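Local structure of angiopoietin-related protein 3 (Homo sapiens, 6EUA) at residues F159-W169 against D173-K183; T123-A131 against E142-H153. The protein inhibits lipoprotein lipase, raising plasma triglycerides, and mediates endothelial cell adhesion through the fibrinogen-like domain seen here. All blocks are in the same frame, centred on the assembly; numbering follows the deposited sequence.

In the fold
Both contacts lie in the C-terminal fibrinogen-like domain, their centres about 11 Å apart, and follow one another along the chain. Interaction 2 lays 142-153 along the strand that begins at Leu127; interaction 1 folds together two loops, 159-169 and 173-183, joined by the disulfide Cys161-Cys175. They meet where the short strands 147-149 and 169-171 pair: Trp169 O lies 3.0 Å from Ser149 N, a probable hydrogen bond, while the tip of the Phe148 ring packs on the backbone of Gly168 and Trp169. At a second touch Glu174 OE2 packs beside CE of Lys144. Together they tie the disulfide-closed loops to the larger antiparallel sheet; interaction 2 also includes Asn124, an N-glycosylation site without sugar in this structure.

Interaction 1 (F159-W169 against D173-K183)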
# COMPACT_ATOMS: atom_id res chain seq x y z
N PHE A 159 21.14 17.60 29.54
CA PHE A 159 22.30 17.45 28.67
C PHE A 159 21.88 16.97 27.30
O PHE A 159 21.26 15.91 27.18
CB PHE A 159 23.32 16.48 29.26
CG PHE A 159 24.52 16.21 28.37
CD1 PHE A 159 25.53 17.15 28.23
CD2 PHE A 159 24.63 15.01 27.67
CE1 PHE A 159 26.63 16.90 27.41
CE2 PHE A 159 25.73 14.76 26.85
CZ PHE A 159 26.73 15.71 26.72
N ASN A 160 22.23 17.73 26.27
CA ASN A 160 21.85 17.39 24.91
C ASN A 160 22.89 16.45 24.31
O ASN A 160 24.09 16.78 24.27
CB ASN A 160 21.68 18.66 24.07
CG ASN A 160 20.43 19.46 24.47
OD1 ASN A 160 19.51 18.92 25.08
ND2 ASN A 160 20.41 20.74 24.11
N CYS A 161 22.44 15.27 23.84
CA CYS A 161 23.26 14.21 23.28
C CYS A 161 23.74 14.58 21.88
O CYS A 161 22.93 14.94 21.02
CB CYS A 161 22.49 12.90 23.21
SG CYS A 161 22.21 12.14 24.79
N PRO A 162 25.05 14.44 21.61
CA PRO A 162 25.57 14.74 20.27
C PRO A 162 24.83 14.03 19.14
O PRO A 162 24.72 14.59 18.04
CB PRO A 162 27.03 14.29 20.35
CG PRO A 162 27.36 14.32 21.82
CD PRO A 162 26.09 13.95 22.52
N GLU A 163 24.32 12.82 19.38
CA GLU A 163 23.62 12.08 18.34
C GLU A 163 22.15 12.46 18.22
O GLU A 163 21.47 11.98 17.30
CB GLU A 163 23.76 10.58 18.59
CG GLU A 163 24.86 9.91 17.76
CD GLU A 163 24.65 10.09 16.26
OE1 GLU A 163 25.64 10.44 15.56
OE2 GLU A 163 23.51 9.89 15.78
N GLY A 164 21.63 13.29 19.12
CA GLY A 164 20.28 13.81 19.04
C GLY A 164 20.15 15.10 18.28
O GLY A 164 19.06 15.69 18.27
N TYR A 165 21.21 15.56 17.60
CA TYR A 165 21.12 16.82 16.87
C TYR A 165 20.08 16.78 15.75
O TYR A 165 19.64 17.85 15.31
CB TYR A 165 22.49 17.21 16.30
CG TYR A 165 22.86 16.51 15.01
CD1 TYR A 165 23.40 15.23 15.01
CD2 TYR A 165 22.68 17.14 13.78
CE1 TYR A 165 23.74 14.59 13.83
CE2 TYR A 165 23.01 16.51 12.60
CZ TYR A 165 23.54 15.24 12.63
OH TYR A 165 23.87 14.62 11.44
N SER A 166 19.65 15.60 15.31
CA SER A 166 18.62 15.50 14.27
C SER A 166 17.61 14.43 14.64
O SER A 166 17.99 13.30 14.99
CB SER A 166 19.23 15.19 12.90
OG SER A 166 18.21 15.21 11.91
N GLY A 167 16.33 14.77 14.54
CA GLY A 167 15.27 13.80 14.75
C GLY A 167 14.80 13.74 16.19
O GLY A 167 15.40 14.32 17.11
N GLY A 168 13.69 13.04 16.39
CA GLY A 168 13.09 12.88 17.70
C GLY A 168 13.38 11.49 18.26
O GLY A 168 13.11 10.48 17.60
N TRP A 169 13.91 11.45 19.48
CA TRP A 169 14.38 10.20 20.07
C TRP A 169 14.38 10.30 21.59
O TRP A 169 14.31 11.39 22.16
CB TRP A 169 15.79 9.83 19.57
CG TRP A 169 16.15 8.38 19.76
CD1 TRP A 169 17.20 7.86 20.50
CD2 TRP A 169 15.46 7.26 19.20
NE1 TRP A 169 17.18 6.48 20.43
CE2 TRP A 169 16.13 6.09 19.64
CE3 TRP A 169 14.33 7.12 18.37
CZ2 TRP A 169 15.71 4.81 19.27
CZ3 TRP A 169 13.92 5.84 17.99
CH2 TRP A 169 14.61 4.70 18.45
N ASP A 173 21.49 10.74 29.88
CA ASP A 173 22.85 11.28 29.93
C ASP A 173 23.88 10.37 29.28
O ASP A 173 24.91 10.86 28.79
CB ASP A 173 23.27 11.54 31.39
CG ASP A 173 22.12 12.03 32.26
OD1 ASP A 173 21.91 11.45 33.34
OD2 ASP A 173 21.44 12.99 31.86
N GLU A 174 23.65 9.05 29.29
CA GLU A 174 24.57 8.12 28.66
C GLU A 174 24.58 8.24 27.14
O GLU A 174 25.57 7.85 26.51
CB GLU A 174 24.23 6.68 29.06
CG GLU A 174 24.31 6.42 30.55
CD GLU A 174 23.92 5.00 30.92
OE1 GLU A 174 23.68 4.17 30.01
OE2 GLU A 174 23.83 4.70 32.13
N CYS A 175 23.51 8.76 26.54
CA CYS A 175 23.51 9.16 25.13
C CYS A 175 23.68 7.90 24.28
O CYS A 175 22.87 6.97 24.41
CB CYS A 175 24.56 10.25 24.92
SG CYS A 175 24.09 11.90 25.56
N GLY A 176 24.68 7.83 23.41
CA GLY A 176 24.94 6.67 22.59
C GLY A 176 24.52 6.89 21.15
O GLY A 176 23.71 7.76 20.82
N GLU A 177 25.08 6.05 20.28
CA GLU A 177 24.70 5.99 18.87
C GLU A 177 23.58 4.96 18.74
O GLU A 177 23.83 3.77 18.50
CB GLU A 177 25.90 5.65 17.99
CG GLU A 177 26.63 6.86 17.42
CD GLU A 177 28.04 6.53 16.96
OE1 GLU A 177 28.38 6.87 15.81
OE2 GLU A 177 28.81 5.94 17.76
N ASN A 178 22.34 5.43 18.89
CA ASN A 178 21.16 4.56 18.91
C ASN A 178 19.93 5.23 18.29
O ASN A 178 18.81 4.78 18.53
CB ASN A 178 20.84 4.16 20.35
CG ASN A 178 20.21 5.31 21.16
OD1 ASN A 178 20.41 6.48 20.85
ND2 ASN A 178 19.44 4.97 22.18
N ASN A 179 20.11 6.31 17.53
CA ASN A 179 18.99 7.15 17.09
C ASN A 179 18.45 6.65 15.77
O ASN A 179 18.85 7.10 14.70
CB ASN A 179 19.42 8.61 17.01
CG ASN A 179 18.26 9.55 16.69
OD1 ASN A 179 17.14 9.12 16.41
ND2 ASN A 179 18.54 10.86 16.75
N LEU A 180 17.49 5.74 15.84
CA LEU A 180 16.84 5.23 14.64
C LEU A 180 16.01 6.29 13.93
O LEU A 180 15.65 6.09 12.76
CB LEU A 180 15.95 4.04 14.99
CG LEU A 180 16.67 2.88 15.70
CD1 LEU A 180 15.76 1.68 15.73
CD2 LEU A 180 18.01 2.55 15.03
N ASN A 181 15.70 7.41 14.59
CA ASN A 181 15.05 8.55 13.95
C ASN A 181 16.06 9.63 13.57
O ASN A 181 15.68 10.79 13.35
CB ASN A 181 13.95 9.11 14.87
CG ASN A 181 12.74 8.18 14.99
OD1 ASN A 181 12.59 7.23 14.22
ND2 ASN A 181 11.88 8.46 15.96
N GLY A 182 17.34 9.26 13.48
CA GLY A 182 18.40 10.19 13.21
C GLY A 182 18.52 10.55 11.74
O GLY A 182 17.70 10.17 10.91
N LYS A 183 19.57 11.31 11.43
CA LYS A 183 19.77 11.78 10.06
C LYS A 183 20.18 10.60 9.18
O LYS A 183 21.13 9.89 9.48
CB LYS A 183 20.84 12.87 10.03
CG LYS A 183 21.27 13.25 8.61
CD LYS A 183 20.62 14.54 8.15
CE LYS A 183 21.03 14.88 6.71
NZ LYS A 183 20.32 14.05 5.69
O HOH W 1 22.30 6.85 15.91
O HOH W 2 16.23 12.97 11.47
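Cys175 SG is bonded to Cys161 SG at 2.0 Å, a disulfide cross-linking two irregular loops of the fibrinogen-like domain, and also meets the edge of the Phe159 ring, 3.5 Å from CE2, in a sulfur-aromatic contact. Further on, Glu177 CG lies 3.5 Å from Glu163 CG; the Glu177 carboxylate is held in a salt bridge with Lys202. In Asn179, CG lies opposite the backbone N (chi1 -174°), which carries ND2 to two carbonyls of 159-169: an almost straight bond to Glu163 O (3.2 Å, 174°), in the amide plane, and a weak one to Ser166 O. The amide lies 22° from the Trp169 ring plane, and Asn179 CA sits over the five-membered ring, 3.8 Å from its centroid, a CH-pi contact; Leu180 CB touches the far corner, CH2. Asn181 ND2 binds Gly168 O at 2.9 Å, and Asn181 O takes a CA-H contact from Gly167 and a water shared with Ser166 OG. An alanine in place of Trp169 would probably open a gap beneath the Asn179-Gly182 type I turn and leave Leu180 without its aromatic support. Arg55 grips the carbonyls of Leu180 and Gly182, Leu180 packs on strand 96-104, and Trp169 meets Trp171 edge-to-face.

Interaction 2 (T123-A131 against E142-H153); sequences TNYTLHLVA and ENKDLVFSTWDH
Leu146 O is gripped twice by segment 123-131: Leu127 N donates to it at 2.8 Å (169°), and Thr126 CA adds a CA-H...O contact at 3.2 Å. Leu146 N returns a bond of 2.8 Å to Leu127 O, so Leu127 and Leu146 form a single antiparallel bridge, a hydrogen-bonded pair, which docks the otherwise irregular start of 142-153 beside strand 127-134. Two residues on, a water bridges the two segments, accepting from Leu129 N and donating to Lys144 O. Beyond it, Asn143 N binds Leu129 O at 2.9 Å. The Glu142 side chain, extended beyond CG, carries OE1 to Ala131 N (2.8 Å), which comes from above the carboxylate, 66° out of its plane. Its other oxygen, OE2, has a weak bond from Asn138. The His128 imidazole lies against the backbone of Asn143, NE2 3.4 Å from its CA, while the Asn143 amide reaches back to a methyl of Val130. Thr126 CG2 lies opposite its own backbone N, which places this methyl against Asp145 CB; Thr126 N is itself bound to Thr123 OG1 in an ST motif. Toward the far end Phe148 N makes a weak bond to Asn124 O, Asn124 CB rests on a Val147 methyl, and Asn124 OD1 approaches the edge of the His153 ring, 3.4 Å from CE1. Leu127 and Leu129 pack on strand 109-118, which pairs with 127-134; Trp170 meets Phe148 edge-to-face, while Trp66 of helix 66-71 stacks on His153.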
# COMPACT_ATOMS: atom_id res chain seq x y z
N THR A 123 5.16 13.60 31.07
CA THR A 123 6.52 13.12 31.33
C THR A 123 7.43 13.27 30.11
O THR A 123 8.53 12.72 30.11
CB THR A 123 6.50 11.65 31.76
OG1 THR A 123 6.10 10.83 30.66
CG2 THR A 123 5.56 11.43 32.94
N ASN A 124 6.99 14.02 29.09
CA ASN A 124 7.68 14.04 27.79
C ASN A 124 7.84 12.62 27.25
O ASN A 124 8.89 12.26 26.71
CB ASN A 124 9.04 14.75 27.88
CG ASN A 124 8.91 16.25 28.06
OD1 ASN A 124 8.05 16.89 27.44
ND2 ASN A 124 9.75 16.82 28.91
N TYR A 125 6.80 11.81 27.44
CA TYR A 125 6.72 10.46 26.87
C TYR A 125 7.92 9.60 27.30
O TYR A 125 8.60 8.98 26.48
CB TYR A 125 6.59 10.52 25.35
CG TYR A 125 5.32 11.21 24.90
CD1 TYR A 125 4.09 10.62 25.11
CD2 TYR A 125 5.35 12.46 24.28
CE1 TYR A 125 2.92 11.22 24.71
CE2 TYR A 125 4.18 13.09 23.88
CZ TYR A 125 2.96 12.46 24.10
OH TYR A 125 1.77 13.04 23.70
N THR A 126 8.16 9.55 28.61
CA THR A 126 9.35 8.88 29.13
C THR A 126 9.27 7.38 28.91
O THR A 126 8.26 6.74 29.24
CB THR A 126 9.52 9.20 30.60
OG1 THR A 126 9.69 10.62 30.74
CG2 THR A 126 10.75 8.50 31.15
N LEU A 127 10.33 6.81 28.36
CA LEU A 127 10.40 5.41 27.98
C LEU A 127 11.32 4.66 28.93
O LEU A 127 12.42 5.13 29.23
CB LEU A 127 10.90 5.26 26.55
CG LEU A 127 10.90 3.86 25.97
CD1 LEU A 127 9.47 3.48 25.64
CD2 LEU A 127 11.77 3.82 24.72
N HIS A 128 10.89 3.48 29.39
CA HIS A 128 11.67 2.64 30.28
C HIS A 128 11.73 1.24 29.68
O HIS A 128 10.71 0.55 29.60
CB HIS A 128 11.05 2.62 31.69
CG HIS A 128 11.83 1.82 32.69
ND1 HIS A 128 11.47 0.54 33.06
CD2 HIS A 128 12.94 2.12 33.40
CE1 HIS A 128 12.33 0.09 33.95
NE2 HIS A 128 13.23 1.03 34.18
N LEU A 129 12.93 0.82 29.25
CA LEU A 129 13.12 -0.44 28.53
C LEU A 129 13.95 -1.44 29.33
O LEU A 129 14.87 -1.06 30.07
CB LEU A 129 13.84 -0.24 27.19
CG LEU A 129 13.40 0.78 26.14
CD1 LEU A 129 14.51 0.97 25.11
CD2 LEU A 129 12.16 0.29 25.49
N VAL A 130 13.64 -2.72 29.13
CA VAL A 130 14.47 -3.83 29.59
C VAL A 130 14.59 -4.82 28.44
O VAL A 130 13.57 -5.26 27.89
CB VAL A 130 13.87 -4.52 30.83
CG1 VAL A 130 14.70 -5.74 31.21
CG2 VAL A 130 13.78 -3.54 32.00
N ALA A 131 15.81 -5.19 28.08
CA ALA A 131 16.01 -6.09 26.95
C ALA A 131 15.63 -7.53 27.30
O ALA A 131 15.89 -8.01 28.40
CB ALA A 131 17.47 -6.04 26.47
N GLU A 142 19.36 0.52 29.38
CA GLU A 142 18.27 -0.21 30.01
C GLU A 142 18.05 0.27 31.45
O GLU A 142 18.95 0.77 32.11
CB GLU A 142 18.55 -1.71 30.02
CG GLU A 142 18.73 -2.35 28.67
CD GLU A 142 18.96 -3.86 28.78
OE1 GLU A 142 18.17 -4.53 29.48
OE2 GLU A 142 19.95 -4.36 28.18
N ASN A 143 16.81 0.08 31.92
CA ASN A 143 16.43 0.36 33.31
C ASN A 143 16.62 1.83 33.68
O ASN A 143 16.89 2.16 34.84
CB ASN A 143 17.18 -0.55 34.28
CG ASN A 143 16.63 -1.95 34.28
OD1 ASN A 143 15.45 -2.16 34.56
ND2 ASN A 143 17.47 -2.92 33.95
N LYS A 144 16.49 2.70 32.69
CA LYS A 144 16.64 4.14 32.85
C LYS A 144 15.43 4.83 32.24
O LYS A 144 14.84 4.36 31.26
CB LYS A 144 17.92 4.65 32.17
CG LYS A 144 19.17 3.84 32.50
CD LYS A 144 19.93 4.44 33.64
CE LYS A 144 21.03 3.51 34.14
NZ LYS A 144 20.82 3.14 35.57
N ASP A 145 15.07 5.97 32.83
CA ASP A 145 14.02 6.82 32.29
C ASP A 145 14.57 7.60 31.09
O ASP A 145 15.45 8.45 31.25
CB ASP A 145 13.50 7.78 33.36
CG ASP A 145 12.73 7.06 34.46
OD1 ASP A 145 12.75 7.53 35.62
OD2 ASP A 145 12.12 6.01 34.17
N LEU A 146 14.06 7.31 29.90
CA LEU A 146 14.52 7.95 28.67
C LEU A 146 13.51 9.00 28.22
O LEU A 146 12.36 8.67 27.93
CB LEU A 146 14.73 6.92 27.57
CG LEU A 146 15.60 5.74 27.98
CD1 LEU A 146 15.42 4.62 26.99
CD2 LEU A 146 17.05 6.19 28.07
N VAL A 147 13.96 10.24 28.10
CA VAL A 147 13.11 11.38 27.77
C VAL A 147 13.18 11.65 26.28
O VAL A 147 14.27 11.71 25.70
CB VAL A 147 13.53 12.62 28.57
CG1 VAL A 147 12.73 13.83 28.13
CG2 VAL A 147 13.38 12.36 30.05
N PHE A 148 12.02 11.85 25.65
CA PHE A 148 11.96 12.17 24.23
C PHE A 148 12.27 13.65 24.00
O PHE A 148 11.82 14.52 24.75
CB PHE A 148 10.59 11.85 23.67
CG PHE A 148 10.58 11.56 22.19
CD1 PHE A 148 10.85 10.28 21.73
CD2 PHE A 148 10.30 12.57 21.28
CE1 PHE A 148 10.82 9.99 20.37
CE2 PHE A 148 10.28 12.29 19.91
CZ PHE A 148 10.53 11.00 19.45
N SER A 149 13.01 13.93 22.93
CA SER A 149 13.35 15.29 22.56
C SER A 149 13.36 15.42 21.04
O SER A 149 13.69 14.47 20.33
CB SER A 149 14.71 15.70 23.13
OG SER A 149 14.64 15.78 24.54
N THR A 150 13.01 16.62 20.56
CA THR A 150 13.08 16.99 19.15
C THR A 150 13.98 18.22 19.00
O THR A 150 14.48 18.77 19.98
CB THR A 150 11.68 17.24 18.58
OG1 THR A 150 11.02 18.23 19.38
CG2 THR A 150 10.87 15.95 18.59
N TRP A 151 14.20 18.65 17.74
CA TRP A 151 15.11 19.77 17.51
C TRP A 151 14.59 21.06 18.11
O TRP A 151 15.37 21.94 18.47
CB TRP A 151 15.38 19.96 16.01
CG TRP A 151 14.23 20.54 15.21
CD1 TRP A 151 13.30 19.85 14.49
CD2 TRP A 151 13.91 21.94 15.04
NE1 TRP A 151 12.42 20.72 13.88
CE2 TRP A 151 12.76 22.00 14.21
CE3 TRP A 151 14.47 23.13 15.50
CZ2 TRP A 151 12.18 23.21 13.83
CZ3 TRP A 151 13.88 24.33 15.14
CH2 TRP A 151 12.73 24.36 14.31
N ASP A 152 13.27 21.18 18.23
CA ASP A 152 12.64 22.37 18.81
C ASP A 152 12.09 22.10 20.20
O ASP A 152 11.34 22.93 20.73
CB ASP A 152 11.54 22.89 17.89
CG ASP A 152 10.35 21.92 17.75
OD1 ASP A 152 10.45 20.71 18.10
OD2 ASP A 152 9.29 22.38 17.27
N HIS A 153 12.45 20.98 20.82
CA HIS A 153 11.88 20.61 22.11
C HIS A 153 12.91 19.73 22.82
O HIS A 153 12.80 18.50 22.87
CB HIS A 153 10.53 19.90 21.94
CG HIS A 153 9.71 19.86 23.18
ND1 HIS A 153 9.95 18.96 24.20
CD2 HIS A 153 8.62 20.57 23.57
CE1 HIS A 153 9.06 19.13 25.16
NE2 HIS A 153 8.24 20.11 24.80
O HOH W 3 15.33 2.27 29.72